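Long-range contacts in alternansucrase (Leuconostoc mesenteroides, PDB 6HVG), which belongs to glycoside hydrolase family 70, with a TIM-barrel-clan catalytic region accompanied by repeats of the choline-binding, cell-wall-binding type: residues Thr414-Thr419 / Arg437-Thr442; Tyr746-Ala751 / Val821-Tyr826; Asn1322-Asp1327 / Asn1361-Arg1366. All coordinates share one frame; numbering follows the deposited sequence.

Interaction 1 of 3, residues Thr414-Thr419 / Arg437-Thr442; sequences TWYRPT and RPLLMT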
loop_
_atom_site.group_PDB
_atom_site.type_symbol
_atom_site.label_atom_id
_atom_site.label_comp_id
_atom_site.label_asym_id
_atom_site.label_seq_id
_atom_site.Cartn_x
_atom_site.Cartn_y
_atom_site.Cartn_z
ATOM N N THR A 414 14.272 -4.249 29.398
ATOM C CA THR A 414 15.436 -3.792 30.186
ATOM C C THR A 414 15.825 -4.811 31.228
ATOM O O THR A 414 14.966 -5.378 31.909
ATOM C CB THR A 414 15.139 -2.469 30.933
ATOM O OG1 THR A 414 15.226 -1.372 30.030
ATOM C CG2 THR A 414 16.158 -2.217 32.048
ATOM N N TRP A 415 17.131 -5.033 31.336
ATOM C CA TRP A 415 17.728 -5.750 32.441
ATOM C C TRP A 415 18.502 -4.740 33.281
ATOM O O TRP A 415 19.017 -3.751 32.744
ATOM C CB TRP A 415 18.656 -6.848 31.915
ATOM C CG TRP A 415 17.936 -8.039 31.339
ATOM C CD1 TRP A 415 16.795 -8.028 30.583
ATOM C CD2 TRP A 415 18.321 -9.413 31.462
ATOM N NE1 TRP A 415 16.438 -9.301 30.263
ATOM C CE2 TRP A 415 17.361 -10.171 30.786
ATOM C CE3 TRP A 415 19.378 -10.072 32.086
ATOM C CZ2 TRP A 415 17.426 -11.570 30.711
ATOM C CZ3 TRP A 415 19.443 -11.471 32.015
ATOM C CH2 TRP A 415 18.481 -12.193 31.322
ATOM N N TYR A 416 18.565 -4.989 34.593
ATOM C CA TYR A 416 19.268 -4.117 35.532
ATOM C C TYR A 416 20.169 -4.929 36.459
ATOM O O TYR A 416 20.109 -6.160 36.465
ATOM C CB TYR A 416 18.281 -3.251 36.334
ATOM C CG TYR A 416 17.576 -3.953 37.464
ATOM C CD1 TYR A 416 16.647 -4.941 37.222
ATOM C CD2 TYR A 416 17.848 -3.623 38.795
ATOM C CE1 TYR A 416 16.006 -5.591 38.264
ATOM C CE2 TYR A 416 17.201 -4.260 39.842
ATOM C CZ TYR A 416 16.283 -5.243 39.569
ATOM O OH TYR A 416 15.635 -5.883 40.603
ATOM N N ARG A 417 21.012 -4.234 37.226
ATOM C CA ARG A 417 21.904 -4.871 38.182
ATOM C C ARG A 417 21.325 -4.740 39.578
ATOM O O ARG A 417 21.369 -3.658 40.149
ATOM C CB ARG A 417 23.296 -4.226 38.131
ATOM C CG ARG A 417 24.325 -4.894 39.040
ATOM C CD ARG A 417 25.578 -4.055 39.244
ATOM N NE ARG A 417 26.549 -4.741 40.108
ATOM C CZ ARG A 417 27.708 -4.224 40.511
ATOM N NH1 ARG A 417 28.062 -2.996 40.154
ATOM N NH2 ARG A 417 28.517 -4.949 41.268
ATOM N N PRO A 418 20.773 -5.833 40.136
ATOM C CA PRO A 418 20.309 -5.739 41.528
ATOM C C PRO A 418 21.471 -5.696 42.488
ATOM O O PRO A 418 22.524 -6.193 42.164
ATOM C CB PRO A 418 19.509 -7.038 41.734
ATOM C CG PRO A 418 20.090 -7.983 40.753
ATOM C CD PRO A 418 20.453 -7.144 39.552
ATOM N N THR A 419 21.272 -5.117 43.662
ATOM C CA THR A 419 22.326 -5.051 44.665
ATOM C C THR A 419 22.920 -6.444 44.953
ATOM O O THR A 419 24.137 -6.636 44.889
ATOM C CB THR A 419 21.793 -4.401 45.968
ATOM O OG1 THR A 419 21.322 -3.081 45.678
ATOM C CG2 THR A 419 22.882 -4.314 47.035
ATOM N N ARG A 437 19.934 -8.676 35.571
ATOM C CA ARG A 437 18.687 -9.418 35.668
ATOM C C ARG A 437 17.550 -8.602 35.051
ATOM O O ARG A 437 17.622 -7.386 35.000
ATOM C CB ARG A 437 18.371 -9.750 37.133
ATOM C CG ARG A 437 19.218 -10.862 37.746
ATOM C CD ARG A 437 18.896 -12.219 37.120
ATOM N NE ARG A 437 19.639 -13.354 37.685
ATOM C CZ ARG A 437 20.917 -13.630 37.432
ATOM N NH1 ARG A 437 21.644 -12.828 36.648
ATOM N NH2 ARG A 437 21.499 -14.676 38.002
ATOM N N PRO A 438 16.493 -9.269 34.563
ATOM C CA PRO A 438 15.393 -8.554 33.937
ATOM C C PRO A 438 14.607 -7.750 34.941
ATOM O O PRO A 438 14.261 -8.251 36.008
ATOM C CB PRO A 438 14.501 -9.668 33.341
ATOM C CG PRO A 438 14.920 -10.900 34.002
ATOM C CD PRO A 438 16.318 -10.724 34.497
ATOM N N LEU A 439 14.280 -6.523 34.566
ATOM C CA LEU A 439 13.465 -5.655 35.378
ATOM C C LEU A 439 12.151 -6.322 35.763
ATOM O O LEU A 439 11.659 -6.157 36.881
ATOM C CB LEU A 439 13.187 -4.354 34.616
ATOM C CG LEU A 439 12.565 -3.203 35.405
ATOM C CD1 LEU A 439 13.428 -2.744 36.571
ATOM C CD2 LEU A 439 12.315 -2.050 34.467
ATOM N N LEU A 440 11.567 -7.068 34.838
ATOM C CA LEU A 440 10.285 -7.731 35.070
ATOM C C LEU A 440 10.317 -8.910 36.062
ATOM O O LEU A 440 9.265 -9.481 36.382
ATOM C CB LEU A 440 9.674 -8.188 33.738
ATOM C CG LEU A 440 9.280 -7.102 32.717
ATOM C CD1 LEU A 440 8.830 -7.728 31.408
ATOM C CD2 LEU A 440 8.172 -6.213 33.263
ATOM N N MET A 441 11.501 -9.253 36.559
ATOM C CA MET A 441 11.641 -10.212 37.665
ATOM C C MET A 441 11.226 -9.590 39.000
ATOM O O MET A 441 10.842 -10.311 39.921
ATOM C CB MET A 441 13.094 -10.725 37.738
ATOM C CG MET A 441 13.345 -11.893 38.697
ATOM S SD MET A 441 15.071 -12.466 38.727
ATOM C CE MET A 441 15.877 -11.123 39.598
ATOM N N THR A 442 11.302 -8.257 39.078
ATOM C CA THR A 442 11.157 -7.482 40.304
ATOM C C THR A 442 10.120 -6.361 40.241
ATOM O O THR A 442 9.577 -5.968 41.267
ATOM C CB THR A 442 12.523 -6.872 40.656
ATOM O OG1 THR A 442 13.431 -7.943 40.972
ATOM C CG2 THR A 442 12.427 -5.905 41.851
#
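A small antiparallel two-stranded sheet joins Trp415-Tyr416 to Arg437-Pro438. Tyr416 and Arg437 form its hydrogen-bonded pair: Tyr416 N donates to Arg437 O, and Arg437 N returns a bond to Tyr416 O at 2.7 Å. Two residues along each segment, Leu439 N donates to Thr414 O at 3.0 Å, which carries the ladder past the non-hydrogen-bonded pair Trp415-Pro438.

At that pair the proline lies over one face of the indole. Pro438 CD sits 3.7 Å from the centroid of the six-membered ring of Trp415, only 6° off the ring normal, a well-centred CH-pi contact, while Pro438 CB comes 3.7 Å from Trp415 NE1. The Tyr416 side chain takes another path. With CG between the backbone N and the carbonyl carbon (chi1 78°), its ring runs past Leu439, CD1 of the ring being 4.0 Å from CD1 of the leucine. At the tip, Thr442 OG1 donates to Tyr416 OH at 3.0 Å; the same phenol oxygen also bonds Asn393 O.

The little sheet is packed against two helices. Leu501 of helix 499-511 touches both Trp415 and Pro438, with Ile505 also against the proline, and helix 474-495 takes the guanidinium of Arg437 in a salt bridge to Glu489.

Interaction 2 of 3, residues Tyr746-Ala751 / Val821-Tyr826; sequences YSFVRA and VPRVYY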
loop_
_atom_site.group_PDB
_atom_site.type_symbol
_atom_site.label_atom_id
_atom_site.label_comp_id
_atom_site.label_asym_id
_atom_site.label_seq_id
_atom_site.Cartn_x
_atom_site.Cartn_y
_atom_site.Cartn_z
ATOM N N TYR A 746 9.364 13.413 -20.675
ATOM C CA TYR A 746 9.636 12.016 -21.042
ATOM C C TYR A 746 8.374 11.198 -20.890
ATOM O O TYR A 746 7.487 11.578 -20.149
ATOM C CB TYR A 746 10.766 11.418 -20.213
ATOM C CG TYR A 746 10.436 11.011 -18.797
ATOM C CD1 TYR A 746 10.398 11.940 -17.766
ATOM C CD2 TYR A 746 10.195 9.685 -18.481
ATOM C CE1 TYR A 746 10.104 11.560 -16.455
ATOM C CE2 TYR A 746 9.910 9.288 -17.186
ATOM C CZ TYR A 746 9.875 10.226 -16.168
ATOM O OH TYR A 746 9.599 9.824 -14.870
ATOM N N SER A 747 8.266 10.100 -21.627
ATOM C CA SER A 747 7.052 9.274 -21.591
ATOM C C SER A 747 7.401 7.826 -21.703
ATOM O O SER A 747 8.426 7.482 -22.278
ATOM C CB SER A 747 6.076 9.665 -22.727
ATOM O OG SER A 747 6.710 9.708 -23.986
ATOM N N PHE A 748 6.537 6.973 -21.169
ATOM C CA PHE A 748 6.788 5.537 -21.197
ATOM C C PHE A 748 5.511 4.742 -21.240
ATOM O O PHE A 748 4.453 5.261 -20.964
ATOM C CB PHE A 748 7.607 5.119 -19.977
ATOM C CG PHE A 748 6.985 5.503 -18.668
ATOM C CD1 PHE A 748 7.267 6.731 -18.077
ATOM C CD2 PHE A 748 6.135 4.641 -18.018
ATOM C CE1 PHE A 748 6.702 7.102 -16.876
ATOM C CE2 PHE A 748 5.568 4.999 -16.810
ATOM C CZ PHE A 748 5.849 6.230 -16.242
ATOM N N VAL A 749 5.641 3.466 -21.599
ATOM C CA VAL A 749 4.536 2.511 -21.568
ATOM C C VAL A 749 4.561 1.741 -20.258
ATOM O O VAL A 749 3.529 1.544 -19.635
ATOM C CB VAL A 749 4.623 1.525 -22.736
ATOM C CG1 VAL A 749 3.469 0.538 -22.693
ATOM C CG2 VAL A 749 4.616 2.292 -24.062
ATOM N N ARG A 750 5.745 1.310 -19.840
ATOM C CA ARG A 750 5.915 0.618 -18.557
ATOM C C ARG A 750 7.174 1.098 -17.883
ATOM O O ARG A 750 8.018 1.724 -18.509
ATOM C CB ARG A 750 5.987 -0.918 -18.738
ATOM C CG ARG A 750 4.709 -1.519 -19.286
ATOM C CD ARG A 750 4.489 -2.942 -18.814
ATOM N NE ARG A 750 5.544 -3.831 -19.289
ATOM C CZ ARG A 750 6.285 -4.626 -18.533
ATOM N NH1 ARG A 750 6.124 -4.696 -17.221
ATOM N NH2 ARG A 750 7.211 -5.366 -19.110
ATOM N N ALA A 751 7.297 0.793 -16.596
ATOM C CA ALA A 751 8.472 1.163 -15.830
ATOM C C ALA A 751 8.814 0.091 -14.813
ATOM O O ALA A 751 8.034 -0.826 -14.588
ATOM C CB ALA A 751 8.239 2.506 -15.161
ATOM N N VAL A 821 10.635 12.924 -24.966
ATOM C CA VAL A 821 11.749 12.002 -24.906
ATOM C C VAL A 821 11.210 10.646 -24.475
ATOM O O VAL A 821 10.868 10.454 -23.314
ATOM C CB VAL A 821 12.802 12.435 -23.888
ATOM C CG1 VAL A 821 13.896 11.369 -23.795
ATOM C CG2 VAL A 821 13.385 13.809 -24.214
ATOM N N PRO A 822 11.087 9.695 -25.402
ATOM C CA PRO A 822 10.544 8.400 -24.969
ATOM C C PRO A 822 11.496 7.631 -24.061
ATOM O O PRO A 822 12.700 7.799 -24.162
ATOM C CB PRO A 822 10.324 7.652 -26.277
ATOM C CG PRO A 822 11.275 8.284 -27.226
ATOM C CD PRO A 822 11.332 9.734 -26.847
ATOM N N ARG A 823 10.941 6.836 -23.152
ATOM C CA ARG A 823 11.730 5.930 -22.340
ATOM C C ARG A 823 11.314 4.483 -22.559
ATOM O O ARG A 823 10.122 4.162 -22.588
ATOM C CB ARG A 823 11.622 6.264 -20.866
ATOM C CG ARG A 823 12.642 5.489 -20.046
ATOM C CD ARG A 823 12.661 5.928 -18.593
ATOM N NE ARG A 823 11.420 5.580 -17.934
ATOM C CZ ARG A 823 11.163 5.803 -16.658
ATOM N NH1 ARG A 823 12.083 6.365 -15.887
ATOM N NH2 ARG A 823 9.975 5.457 -16.167
ATOM N N VAL A 824 12.322 3.629 -22.715
ATOM C CA VAL A 824 12.119 2.222 -22.973
ATOM C C VAL A 824 12.498 1.377 -21.753
ATOM O O VAL A 824 13.574 1.557 -21.148
ATOM C CB VAL A 824 12.964 1.759 -24.170
ATOM C CG1 VAL A 824 12.738 0.280 -24.431
ATOM C CG2 VAL A 824 12.629 2.573 -25.409
ATOM N N TYR A 825 11.612 0.452 -21.402
ATOM C CA TYR A 825 11.767 -0.345 -20.183
ATOM C C TYR A 825 12.479 -1.650 -20.503
ATOM O O TYR A 825 12.018 -2.437 -21.321
ATOM C CB TYR A 825 10.370 -0.606 -19.549
ATOM C CG TYR A 825 10.365 -1.507 -18.325
ATOM C CD1 TYR A 825 11.292 -1.342 -17.308
ATOM C CD2 TYR A 825 9.436 -2.540 -18.185
ATOM C CE1 TYR A 825 11.288 -2.175 -16.195
ATOM C CE2 TYR A 825 9.420 -3.363 -17.070
ATOM C CZ TYR A 825 10.349 -3.179 -16.084
ATOM O OH TYR A 825 10.353 -4.006 -14.992
ATOM N N TYR A 826 13.588 -1.878 -19.817
ATOM C CA TYR A 826 14.331 -3.140 -19.876
ATOM C C TYR A 826 13.441 -4.360 -19.961
ATOM O O TYR A 826 13.692 -5.253 -20.750
ATOM C CB TYR A 826 15.215 -3.256 -18.617
ATOM C CG TYR A 826 15.786 -4.631 -18.371
ATOM C CD1 TYR A 826 16.995 -5.030 -18.947
ATOM C CD2 TYR A 826 15.128 -5.529 -17.575
ATOM C CE1 TYR A 826 17.538 -6.274 -18.683
ATOM C CE2 TYR A 826 15.654 -6.776 -17.315
ATOM C CZ TYR A 826 16.861 -7.143 -17.872
ATOM O OH TYR A 826 17.358 -8.394 -17.602
HETATM O O HOH W 1 8.171 2.211 -21.900
HETATM O O HOH W 2 10.115 3.373 -18.824
#
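The guanidinium of Arg823 touches Tyr746, Phe748 and Ala751. CE2 of the Tyr746 ring stands over the centre of one guanidinium face, 3.7 Å from Arg823 CZ, with the two planes 59° apart. NH2 of Arg823 lies over a face of the Phe748 ring, toward its rim and 3.6 Å from CD1, and it also touches the methyl of Ala751. A bend at chi3 (67°) in an otherwise extended chain turns the group into this position.

Tyr825 makes the second cluster. The backbone of Ala751 passes over one face of its ring, where Ala751 O is 3.6 Å from Tyr825 CZ. The edge of the Tyr825 ring at CE2 points at one face of the Arg750 guanidinium, the planes 84° apart, with Arg750 NH1 3.6 Å from Tyr825 CE2.

Behind these side chains the strands run parallel, Tyr746 beside Val821 and Ser747 beside Pro822. Ser747 N donates to Val821 O, and Arg823 N to Ser747 O at 2.7 Å. Past Ser747 the backbones separate. One water bridges them, accepting from Val749 N and donating to Arg823 O, while a second ties the Arg823 side chain to the other backbone, accepting from Arg823 NE at 2.7 Å and donating to Arg750 O.

Further out, strands 745-747 and 821-825 are neighbours in the eight-stranded parallel barrel, with 1045-1047 flanking the latter. Arg823 NH1 pairs with Glu1083 on barrel strand 1081-1083; Arg750 is gripped by Asp828 and Glu832, and Glu832 also bonds Tyr825 OH.

Two buried guanidinium groups thus combine aromatic contacts with carboxylate partners, and Arg823 adds a water at NE. Such pairing probably offsets the cost of burying their charge and fixes how each group is turned.

Interaction 3 of 3, residues Asn1322-Asp1327 / Asn1361-Arg1366; sequences NWYYFD and NGVELR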
loop_
_atom_site.group_PDB
_atom_site.type_symbol
_atom_site.label_atom_id
_atom_site.label_comp_id
_atom_site.label_asym_id
_atom_site.label_seq_id
_atom_site.Cartn_x
_atom_site.Cartn_y
_atom_site.Cartn_z
ATOM N N ASN A 1322 -12.603 -1.691 35.980
ATOM C CA ASN A 1322 -13.222 -0.385 36.113
ATOM C C ASN A 1322 -12.226 0.750 35.968
ATOM O O ASN A 1322 -11.077 0.616 36.375
ATOM C CB ASN A 1322 -13.949 -0.262 37.451
ATOM C CG ASN A 1322 -14.949 -1.379 37.685
ATOM O OD1 ASN A 1322 -15.962 -1.467 36.996
ATOM N ND2 ASN A 1322 -14.667 -2.235 38.650
ATOM N N TRP A 1323 -12.680 1.867 35.395
ATOM C CA TRP A 1323 -11.828 3.029 35.182
ATOM C C TRP A 1323 -12.228 4.164 36.083
ATOM O O TRP A 1323 -13.415 4.360 36.366
ATOM C CB TRP A 1323 -11.892 3.490 33.722
ATOM C CG TRP A 1323 -11.060 2.658 32.815
ATOM C CD1 TRP A 1323 -11.432 1.488 32.197
ATOM C CD2 TRP A 1323 -9.706 2.902 32.431
ATOM N NE1 TRP A 1323 -10.401 1.016 31.438
ATOM C CE2 TRP A 1323 -9.329 1.863 31.555
ATOM C CE3 TRP A 1323 -8.782 3.918 32.710
ATOM C CZ2 TRP A 1323 -8.056 1.784 30.993
ATOM C CZ3 TRP A 1323 -7.514 3.848 32.123
ATOM C CH2 TRP A 1323 -7.168 2.784 31.284
ATOM N N TYR A 1324 -11.221 4.925 36.516
ATOM C CA TYR A 1324 -11.401 6.086 37.395
ATOM C C TYR A 1324 -10.577 7.274 36.906
ATOM O O TYR A 1324 -9.559 7.091 36.232
ATOM C CB TYR A 1324 -10.940 5.722 38.807
ATOM C CG TYR A 1324 -11.584 4.464 39.337
ATOM C CD1 TYR A 1324 -11.024 3.227 39.084
ATOM C CD2 TYR A 1324 -12.756 4.522 40.067
ATOM C CE1 TYR A 1324 -11.607 2.077 39.546
ATOM C CE2 TYR A 1324 -13.349 3.380 40.545
ATOM C CZ TYR A 1324 -12.776 2.163 40.283
ATOM O OH TYR A 1324 -13.385 1.026 40.748
ATOM N N TYR A 1325 -11.015 8.482 37.248
ATOM C CA TYR A 1325 -10.203 9.670 37.024
ATOM C C TYR A 1325 -9.847 10.339 38.364
ATOM O O TYR A 1325 -10.710 10.587 39.198
ATOM C CB TYR A 1325 -10.940 10.669 36.134
ATOM C CG TYR A 1325 -10.160 11.923 35.963
ATOM C CD1 TYR A 1325 -8.954 11.924 35.272
ATOM C CD2 TYR A 1325 -10.577 13.104 36.525
ATOM C CE1 TYR A 1325 -8.200 13.073 35.157
ATOM C CE2 TYR A 1325 -9.826 14.254 36.405
ATOM C CZ TYR A 1325 -8.643 14.223 35.733
ATOM O OH TYR A 1325 -7.906 15.369 35.585
ATOM N N PHE A 1326 -8.561 10.620 38.547
ATOM C CA PHE A 1326 -8.072 11.304 39.721
ATOM C C PHE A 1326 -7.683 12.726 39.349
ATOM O O PHE A 1326 -6.853 12.927 38.453
ATOM C CB PHE A 1326 -6.862 10.545 40.329
ATOM C CG PHE A 1326 -7.245 9.254 40.978
ATOM C CD1 PHE A 1326 -7.521 8.151 40.216
ATOM C CD2 PHE A 1326 -7.368 9.155 42.348
ATOM C CE1 PHE A 1326 -7.901 6.965 40.805
ATOM C CE2 PHE A 1326 -7.746 7.970 42.942
ATOM C CZ PHE A 1326 -8.016 6.873 42.172
ATOM N N ASP A 1327 -8.256 13.696 40.064
ATOM C CA ASP A 1327 -8.057 15.124 39.776
ATOM C C ASP A 1327 -6.671 15.636 40.154
ATOM O O ASP A 1327 -5.834 14.890 40.679
ATOM C CB ASP A 1327 -9.176 15.966 40.421
ATOM C CG ASP A 1327 -9.194 15.908 41.957
ATOM O OD1 ASP A 1327 -8.120 15.763 42.581
ATOM O OD2 ASP A 1327 -10.292 16.034 42.551
ATOM N N ASN A 1361 -19.483 5.735 43.192
ATOM C CA ASN A 1361 -18.280 5.012 43.560
ATOM C C ASN A 1361 -17.121 5.277 42.610
ATOM O O ASN A 1361 -16.087 4.608 42.676
ATOM C CB ASN A 1361 -18.546 3.504 43.648
ATOM C CG ASN A 1361 -19.025 2.932 42.347
ATOM O OD1 ASN A 1361 -19.072 3.622 41.333
ATOM N ND2 ASN A 1361 -19.412 1.680 42.369
ATOM N N GLY A 1362 -17.288 6.246 41.701
ATOM C CA GLY A 1362 -16.177 6.756 40.860
ATOM C C GLY A 1362 -15.914 5.980 39.594
ATOM O O GLY A 1362 -15.027 6.346 38.828
ATOM N N VAL A 1363 -16.704 4.934 39.363
ATOM C CA VAL A 1363 -16.593 4.117 38.170
ATOM C C VAL A 1363 -17.038 4.951 36.969
ATOM O O VAL A 1363 -18.074 5.629 36.993
ATOM C CB VAL A 1363 -17.509 2.875 38.259
ATOM C CG1 VAL A 1363 -17.484 2.087 36.960
ATOM C CG2 VAL A 1363 -17.089 1.968 39.402
ATOM N N GLU A 1364 -16.253 4.888 35.909
ATOM C CA GLU A 1364 -16.569 5.584 34.658
ATOM C C GLU A 1364 -17.533 4.728 33.832
ATOM O O GLU A 1364 -17.342 3.505 33.699
ATOM C CB GLU A 1364 -15.245 5.943 33.947
ATOM C CG GLU A 1364 -15.161 5.882 32.443
ATOM C CD GLU A 1364 -13.770 6.277 31.943
ATOM O OE1 GLU A 1364 -13.070 7.047 32.635
ATOM O OE2 GLU A 1364 -13.364 5.836 30.842
ATOM N N LEU A 1365 -18.609 5.352 33.345
ATOM C CA LEU A 1365 -19.576 4.676 32.466
ATOM C C LEU A 1365 -18.991 4.604 31.066
ATOM O O LEU A 1365 -18.412 5.581 30.584
ATOM C CB LEU A 1365 -20.909 5.423 32.435
ATOM C CG LEU A 1365 -22.063 4.842 31.615
ATOM C CD1 LEU A 1365 -22.568 3.531 32.193
ATOM C CD2 LEU A 1365 -23.205 5.834 31.538
ATOM N N ARG A 1366 -19.114 3.430 30.450
ATOM C CA ARG A 1366 -18.517 3.158 29.142
ATOM C C ARG A 1366 -19.457 2.355 28.263
ATOM O O ARG A 1366 -19.985 1.323 28.697
ATOM C CB ARG A 1366 -17.250 2.334 29.323
ATOM C CG ARG A 1366 -16.152 3.004 30.106
ATOM C CD ARG A 1366 -14.956 2.062 30.285
ATOM N NE ARG A 1366 -13.763 2.782 29.837
ATOM C CZ ARG A 1366 -12.744 2.256 29.164
ATOM N NH1 ARG A 1366 -12.738 0.960 28.848
ATOM N NH2 ARG A 1366 -11.722 3.041 28.810
HETATM O O HOH W 3 -15.235 1.449 33.885
HETATM O O HOH W 4 -15.304 1.958 42.574
HETATM O O HOH W 5 -13.391 8.266 39.061
#
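Trp1323 and Arg1366 supply the main side-chain contact, a stack of guanidinium on indole. The planes are 20° apart and the centres 3.8 Å, with Trp1323 CD1 over the middle of the guanidinium, 3.4 Å from Arg1366 CZ; the geometry is also that of a cation-pi pair. Glu1364 holds the arginine from within its own segment: its OE2 takes a salt bridge from Arg1366 NE at 3.2 Å, the carboxylate oxygen lying close to the guanidinium plane.

One direct hydrogen bond joins the backbones, Glu1364 N to Trp1323 O at 2.9 Å. Waters extend the link on both sides, one between Trp1323 N and Glu1364 O, another between Tyr1325 N and Gly1362 O. A third donates to both Tyr1324 OH and Asn1361 O; the phenol oxygen also bonds Asp1318.

Around the Tyr1324 ring, Asn1361 O lies at the edge in its plane and Gly1362 O comes within 3.2 Å of Tyr1324 CD2. Nonpolar packing is lighter: Val1363 CG2 rests 4.2 Å from Tyr1324 CE2.

A hairpin strand, 1323-1326, therefore receives the loop between strands 1354-1357 and 1368-1371. Aromatic-rich hairpins packed in succession with their connecting loops are characteristic of choline-binding and cell-wall-binding repeats.

The three contacts follow one another along the chain, each closing before the next opens. Interaction 2 lies in the eight-stranded parallel barrel, whereas interaction 1 is a separate two-stranded sheet against helices 474-495 and 499-511, with centres about 59 Å apart. Interaction 3, in the cell-wall-binding repeat region, is about 63 Å from interaction 2 between centres. Interactions 1 and 3 share a side of the chain's centre: their centres are about 33 Å apart and their nearest atoms about 18 Å, so they do not touch. Segments that come before and after the barrel's strand 821-825 in sequence thus lie on one side of the chain's centre, with interaction 2 on the other.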